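PDB 5XNR: AlyQ from Persicobacter sp. CCB-QB2, which probably cleaves alginate by beta-elimination through its alginate lyase domain and carries a CBM32 module that probably binds carbohydrate. Local coordinates for residues A[244-249]-A[376-381]; A[196-201]-A[360-365]. All coordinates share one frame; numbering follows the deposited sequence.

In the fold
Contacts 1 and 2 adjoin in the alginate lyase domain, a beta-jelly roll of two antiparallel sheets, with their centres about 8 Å apart. Contact 1 joins the end of strand 233-244 to the start of strand 379-392, neighbours within one sheet; contact 2 sets the next strand of that sheet, 192-197, against strand 360-362 of the other. G380 of contact 1 ties them together: its O lies 2.9 Å from A196 N, a backbone hydrogen bond, and 2.8 Å from N360 ND2. P246 CG packs 3.3 Å from T362 CG2, and K249 CE lies 3.2 Å from Q363 O. K249 also leads to a bound phosphate, probably from the crystallisation liquor.

Contact 1: A[244-249]-A[376-381]; sequences QLPIVK and PNNYGE. With PO4 (phosphate ion), chain E.
Q244 and E381 form an antiparallel hydrogen-bonded pair, their CA atoms 4.8 Å apart. E381 N donates to Q244 O at 2.9 Å, while the return bond from Q244 N to E381 O is weak. Q244 O also takes a CA-H...O contact from G380 CA, 3.3 Å away. Both CB atoms of the pair stand on the same side of the sheet.

The aromatic contact is a CH-pi interaction: Q244 CG sits over one face of the Y379 ring, 3.8 Å from its centroid and offset toward the rim. Q244 starts with CG anti to the backbone N (chi1 -169°) and bends at chi2, so its chain runs across the ring, with the amide plane turned 61° from it.

Beyond the strand pair, N378 grips the loop at P246 and I247. Its OD1 accepts I247 N at 3.3 Å, the donor standing well above the carbonyl plane, and lies 3.2 Å from P246 CB; its amide also packs against I247 CD1. ND2 is held by Y372 O and E369 OE1. Replacing N378 by an alanine would probably cost Y372 O and E369 OE1 their amide donor, leave I247 N with only its weak bond to E369, and let the loop at P246 and I247 shift. Further along, K249 NZ donates to phosphate O1 at 2.8 Å, an ion also bound by Y210 and R272.

Around the contact, helix 366-369 presents E369 to the backbone N atoms of V248 and K249. E381 OE2 bonds to T243 OG1 of strand 233-244, while strand 192-197 supplies R195 for a salt bridge with E381 OE1 and a cation-pi contact with Y379.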
loop_
_atom_site.group_PDB
_atom_site.type_symbol
_atom_site.label_atom_id
_atom_site.label_comp_id
_atom_site.label_asym_id
_atom_site.label_seq_id
_atom_site.Cartn_x
_atom_site.Cartn_y
_atom_site.Cartn_z
ATOM N N GLN A 244 5.539 8.901 1.061
ATOM C CA GLN A 244 6.673 9.609 1.687
ATOM C C GLN A 244 6.499 11.115 1.519
ATOM O O GLN A 244 5.981 11.550 0.505
ATOM C CB GLN A 244 7.999 9.168 1.066
ATOM C CG GLN A 244 9.245 9.640 1.820
ATOM C CD GLN A 244 9.604 8.731 2.972
ATOM O OE1 GLN A 244 8.921 8.691 3.992
ATOM N NE2 GLN A 244 10.678 7.983 2.812
ATOM N N LEU A 245 6.976 11.872 2.512
ATOM C CA LEU A 245 7.092 13.346 2.457
ATOM C C LEU A 245 8.526 13.777 2.794
ATOM O O LEU A 245 9.228 13.080 3.537
ATOM C CB LEU A 245 6.126 13.955 3.475
ATOM C CG LEU A 245 4.690 13.455 3.369
ATOM C CD1 LEU A 245 3.991 13.558 4.705
ATOM C CD2 LEU A 245 3.937 14.206 2.285
ATOM N N PRO A 246 8.941 14.964 2.309
ATOM C CA PRO A 246 10.209 15.560 2.710
ATOM C C PRO A 246 10.306 15.704 4.232
ATOM O O PRO A 246 9.339 15.417 4.978
ATOM C CB PRO A 246 10.249 16.932 2.032
ATOM C CG PRO A 246 9.388 16.735 0.821
ATOM C CD PRO A 246 8.276 15.860 1.359
ATOM N N ILE A 247 11.469 16.136 4.680
ATOM C CA ILE A 247 11.808 16.050 6.102
ATOM C C ILE A 247 11.383 17.330 6.842
ATOM O O ILE A 247 10.772 17.241 7.923
ATOM C CB ILE A 247 13.310 15.769 6.268
ATOM C CG1 ILE A 247 13.683 14.405 5.679
ATOM C CG2 ILE A 247 13.700 15.897 7.738
ATOM C CD1 ILE A 247 15.176 14.149 5.607
ATOM N N VAL A 248 11.728 18.483 6.266
ATOM C CA VAL A 248 11.474 19.811 6.849
ATOM C C VAL A 248 10.044 20.275 6.512
ATOM O O VAL A 248 9.252 20.610 7.399
ATOM C CB VAL A 248 12.504 20.850 6.345
ATOM C CG1 VAL A 248 12.170 22.264 6.818
ATOM C CG2 VAL A 248 13.932 20.479 6.728
ATOM N N LYS A 249 9.756 20.359 5.219
ATOM C CA LYS A 249 8.465 20.829 4.680
ATOM C C LYS A 249 7.746 19.620 4.054
ATOM O O LYS A 249 7.793 19.361 2.829
ATOM C CB LYS A 249 8.730 21.985 3.707
ATOM C CG LYS A 249 7.502 22.577 3.031
ATOM C CD LYS A 249 7.566 24.086 2.866
ATOM C CE LYS A 249 6.861 24.636 1.644
ATOM N NZ LYS A 249 5.436 24.264 1.578
ATOM N N PRO A 376 18.976 10.768 1.357
ATOM C CA PRO A 376 18.310 9.592 0.791
ATOM C C PRO A 376 16.789 9.587 0.983
ATOM O O PRO A 376 16.100 9.306 0.029
ATOM C CB PRO A 376 18.917 8.394 1.535
ATOM C CG PRO A 376 20.351 8.803 1.688
ATOM C CD PRO A 376 20.280 10.306 1.886
ATOM N N ASN A 377 16.302 9.916 2.180
ATOM C CA ASN A 377 14.869 9.822 2.498
ATOM C C ASN A 377 14.177 11.167 2.309
ATOM O O ASN A 377 13.005 11.292 2.644
ATOM C CB ASN A 377 14.632 9.320 3.919
ATOM C CG ASN A 377 15.080 7.887 4.050
ATOM O OD1 ASN A 377 15.353 7.226 3.047
ATOM N ND2 ASN A 377 15.172 7.405 5.275
ATOM N N ASN A 378 14.877 12.145 1.751
ATOM C CA ASN A 378 14.260 13.436 1.577
ATOM C C ASN A 378 13.614 13.502 0.196
ATOM O O ASN A 378 14.175 14.117 -0.731
ATOM C CB ASN A 378 15.240 14.584 1.766
ATOM C CG ASN A 378 14.539 15.830 2.248
ATOM O OD1 ASN A 378 13.351 16.009 1.997
ATOM N ND2 ASN A 378 15.262 16.680 2.956
ATOM N N TYR A 379 12.438 12.874 0.098
ATOM C CA TYR A 379 11.679 12.859 -1.149
ATOM C C TYR A 379 10.187 12.765 -0.840
ATOM O O TYR A 379 9.804 12.249 0.221
ATOM C CB TYR A 379 12.112 11.686 -2.041
ATOM C CG TYR A 379 11.910 10.297 -1.477
ATOM C CD1 TYR A 379 10.695 9.647 -1.556
ATOM C CD2 TYR A 379 12.954 9.612 -0.888
ATOM C CE1 TYR A 379 10.516 8.361 -1.070
ATOM C CE2 TYR A 379 12.798 8.332 -0.386
ATOM C CZ TYR A 379 11.577 7.700 -0.482
ATOM O OH TYR A 379 11.428 6.444 0.021
ATOM N N GLY A 380 9.363 13.250 -1.771
ATOM C CA GLY A 380 7.932 12.959 -1.737
ATOM C C GLY A 380 7.626 11.772 -2.623
ATOM O O GLY A 380 8.305 11.561 -3.612
ATOM N N GLU A 381 6.622 10.984 -2.277
ATOM C CA GLU A 381 6.309 9.827 -3.093
ATOM C C GLU A 381 4.812 9.482 -3.034
ATOM O O GLU A 381 4.170 9.548 -1.997
ATOM C CB GLU A 381 7.134 8.634 -2.618
ATOM C CG GLU A 381 6.927 7.381 -3.455
ATOM C CD GLU A 381 7.704 6.184 -2.950
ATOM O OE1 GLU A 381 8.871 6.011 -3.375
ATOM O OE2 GLU A 381 7.157 5.459 -2.109
HETATM P P PO4 E . 3.578 27.287 0.107
HETATM O O1 PO4 E . 3.609 25.781 0.106
HETATM O O2 PO4 E . 4.101 27.766 1.455
HETATM O O3 PO4 E . 4.430 27.850 -1.037
HETATM O O4 PO4 E . 2.167 27.790 -0.118
#

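Contact 2: A[196-201]-A[360-365]; sequences APIRSN and NYTQSN
A196 and I198 meet N360, T362, S364 and N365 where the two sheets of the lyase jelly roll face each other near one end of the sandwich. No hydrogen bond crosses between the segments; the contact is made by buried alkyl groups against polar side chains and backbone. The CB of A196 is directed at the opposing strand and settles beside the hydroxyl and amide there, 3.5 Å from T362 OG1 and 3.7 Å from N360 ND2.

Those two polar groups are locked together. T362 OG1 donates to N360 OD1 at 2.6 Å, in the carbonyl plane and on a lone pair, and N360 ND2 is bound to F194 O, which fixes the rotation of the amide. The same torsion that places OG1 beside its own backbone N (chi1 -63°) leaves T362 CG2 to turn toward I198 CD1, 4.1 Å away.

I198 divides its two branches. CG2 presses on the backbone of N365, 3.4 Å from its C, whereas chi2 of -57° folds CD1 round to S364 O at 3.8 Å. Between T362 and S364 the chain makes an inverse gamma turn centred on Q363. The Q363 side chain folds back: NE2 donates to Y361 O at 3.1 Å and lies over the centre of the Y361 ring face.

Helix 366-369 follows directly, with N365 as its N-cap: OD1 accepts K368 N, and S364 OG bonds to E369 of the same helix. V211 of strand 211-217 touches both A196 and I198, and L252 of strand 251-254 packs on N360 and T362, so the strands flanking 360-362 close the contact as well.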
loop_
_atom_site.group_PDB
_atom_site.type_symbol
_atom_site.label_atom_id
_atom_site.label_comp_id
_atom_site.label_asym_id
_atom_site.label_seq_id
_atom_site.Cartn_x
_atom_site.Cartn_y
_atom_site.Cartn_z
ATOM N N ALA A 196 9.847 12.058 -6.051
ATOM C CA ALA A 196 10.339 13.423 -6.225
ATOM C C ALA A 196 11.344 13.733 -5.108
ATOM O O ALA A 196 10.957 14.254 -4.069
ATOM C CB ALA A 196 9.179 14.402 -6.209
ATOM N N PRO A 197 12.630 13.413 -5.324
ATOM C CA PRO A 197 13.629 13.731 -4.323
ATOM C C PRO A 197 13.981 15.222 -4.364
ATOM O O PRO A 197 13.772 15.913 -5.369
ATOM C CB PRO A 197 14.847 12.872 -4.668
ATOM C CG PRO A 197 14.766 12.715 -6.168
ATOM C CD PRO A 197 13.314 12.965 -6.540
ATOM N N ILE A 198 14.474 15.673 -3.226
ATOM C CA ILE A 198 14.868 17.026 -3.032
ATOM C C ILE A 198 16.393 17.077 -3.128
ATOM O O ILE A 198 17.081 16.461 -2.319
ATOM C CB ILE A 198 14.363 17.537 -1.671
ATOM C CG1 ILE A 198 12.854 17.309 -1.496
ATOM C CG2 ILE A 198 14.757 18.997 -1.493
ATOM C CD1 ILE A 198 11.998 17.941 -2.577
ATOM N N ARG A 199 16.885 17.796 -4.134
ATOM C CA ARG A 199 18.313 17.925 -4.393
ATOM C C ARG A 199 18.591 19.361 -4.856
ATOM O O ARG A 199 17.695 20.047 -5.360
ATOM C CB ARG A 199 18.774 16.933 -5.471
ATOM C CG ARG A 199 18.520 15.459 -5.175
ATOM C CD ARG A 199 18.715 14.594 -6.421
ATOM N NE ARG A 199 18.427 13.172 -6.209
ATOM C CZ ARG A 199 18.194 12.284 -7.181
ATOM N NH1 ARG A 199 18.210 12.663 -8.448
ATOM N NH2 ARG A 199 17.969 11.016 -6.879
ATOM N N SER A 200 19.835 19.809 -4.693
ATOM C CA SER A 200 20.255 21.101 -5.265
ATOM C C SER A 200 20.565 20.919 -6.755
ATOM O O SER A 200 21.001 19.867 -7.167
ATOM C CB SER A 200 21.439 21.681 -4.528
ATOM O OG SER A 200 22.560 20.822 -4.651
ATOM N N ASN A 201 20.313 21.960 -7.538
ATOM C CA ASN A 201 20.657 22.005 -8.958
ATOM C C ASN A 201 20.358 20.638 -9.596
ATOM O O ASN A 201 21.282 19.873 -9.896
ATOM C CB ASN A 201 22.118 22.450 -9.151
ATOM C CG ASN A 201 22.466 23.762 -8.468
ATOM O OD1 ASN A 201 22.029 24.836 -8.895
ATOM N ND2 ASN A 201 23.266 23.689 -7.414
ATOM N N ASN A 360 2.550 13.196 -8.424
ATOM C CA ASN A 360 3.281 13.715 -7.251
ATOM C C ASN A 360 3.871 15.098 -7.557
ATOM O O ASN A 360 4.823 15.214 -8.339
ATOM C CB ASN A 360 4.374 12.726 -6.840
ATOM C CG ASN A 360 5.352 13.254 -5.809
ATOM O OD1 ASN A 360 5.313 14.439 -5.441
ATOM N ND2 ASN A 360 6.238 12.368 -5.346
ATOM N N TYR A 361 3.322 16.129 -6.918
ATOM C CA TYR A 361 3.932 17.479 -6.933
ATOM C C TYR A 361 4.381 17.849 -5.514
ATOM O O TYR A 361 3.563 18.292 -4.721
ATOM C CB TYR A 361 2.926 18.497 -7.476
ATOM C CG TYR A 361 3.401 19.924 -7.644
ATOM C CD1 TYR A 361 4.737 20.253 -7.825
ATOM C CD2 TYR A 361 2.476 20.958 -7.718
ATOM C CE1 TYR A 361 5.136 21.571 -8.026
ATOM C CE2 TYR A 361 2.858 22.275 -7.931
ATOM C CZ TYR A 361 4.195 22.592 -8.081
ATOM O OH TYR A 361 4.554 23.900 -8.256
ATOM N N THR A 362 5.660 17.666 -5.194
ATOM C CA THR A 362 6.120 17.811 -3.814
ATOM C C THR A 362 6.343 19.300 -3.543
ATOM O O THR A 362 7.093 19.968 -4.284
ATOM C CB THR A 362 7.363 16.954 -3.560
ATOM O OG1 THR A 362 6.971 15.595 -3.746
ATOM C CG2 THR A 362 7.957 17.133 -2.178
ATOM N N GLN A 363 5.714 19.827 -2.493
ATOM C CA GLN A 363 5.842 21.250 -2.213
ATOM C C GLN A 363 7.078 21.514 -1.330
ATOM O O GLN A 363 6.958 22.132 -0.275
ATOM C CB GLN A 363 4.567 21.767 -1.545
ATOM C CG GLN A 363 3.294 21.473 -2.329
ATOM C CD GLN A 363 3.277 22.141 -3.679
ATOM O OE1 GLN A 363 3.034 23.346 -3.797
ATOM N NE2 GLN A 363 3.521 21.345 -4.710
ATOM N N SER A 364 8.269 21.055 -1.736
ATOM C CA SER A 364 9.506 21.452 -1.041
ATOM C C SER A 364 10.651 21.583 -2.047
ATOM O O SER A 364 10.464 21.313 -3.235
ATOM C CB SER A 364 9.858 20.509 0.084
ATOM O OG SER A 364 10.841 21.106 0.924
ATOM N N ASN A 365 11.814 22.013 -1.569
ATOM C CA ASN A 365 12.973 22.223 -2.449
ATOM C C ASN A 365 14.242 22.345 -1.591
ATOM O O ASN A 365 14.184 22.161 -0.373
ATOM C CB ASN A 365 12.734 23.411 -3.391
ATOM C CG ASN A 365 12.480 24.722 -2.670
ATOM O OD1 ASN A 365 12.985 24.920 -1.568
ATOM N ND2 ASN A 365 11.721 25.624 -3.282
#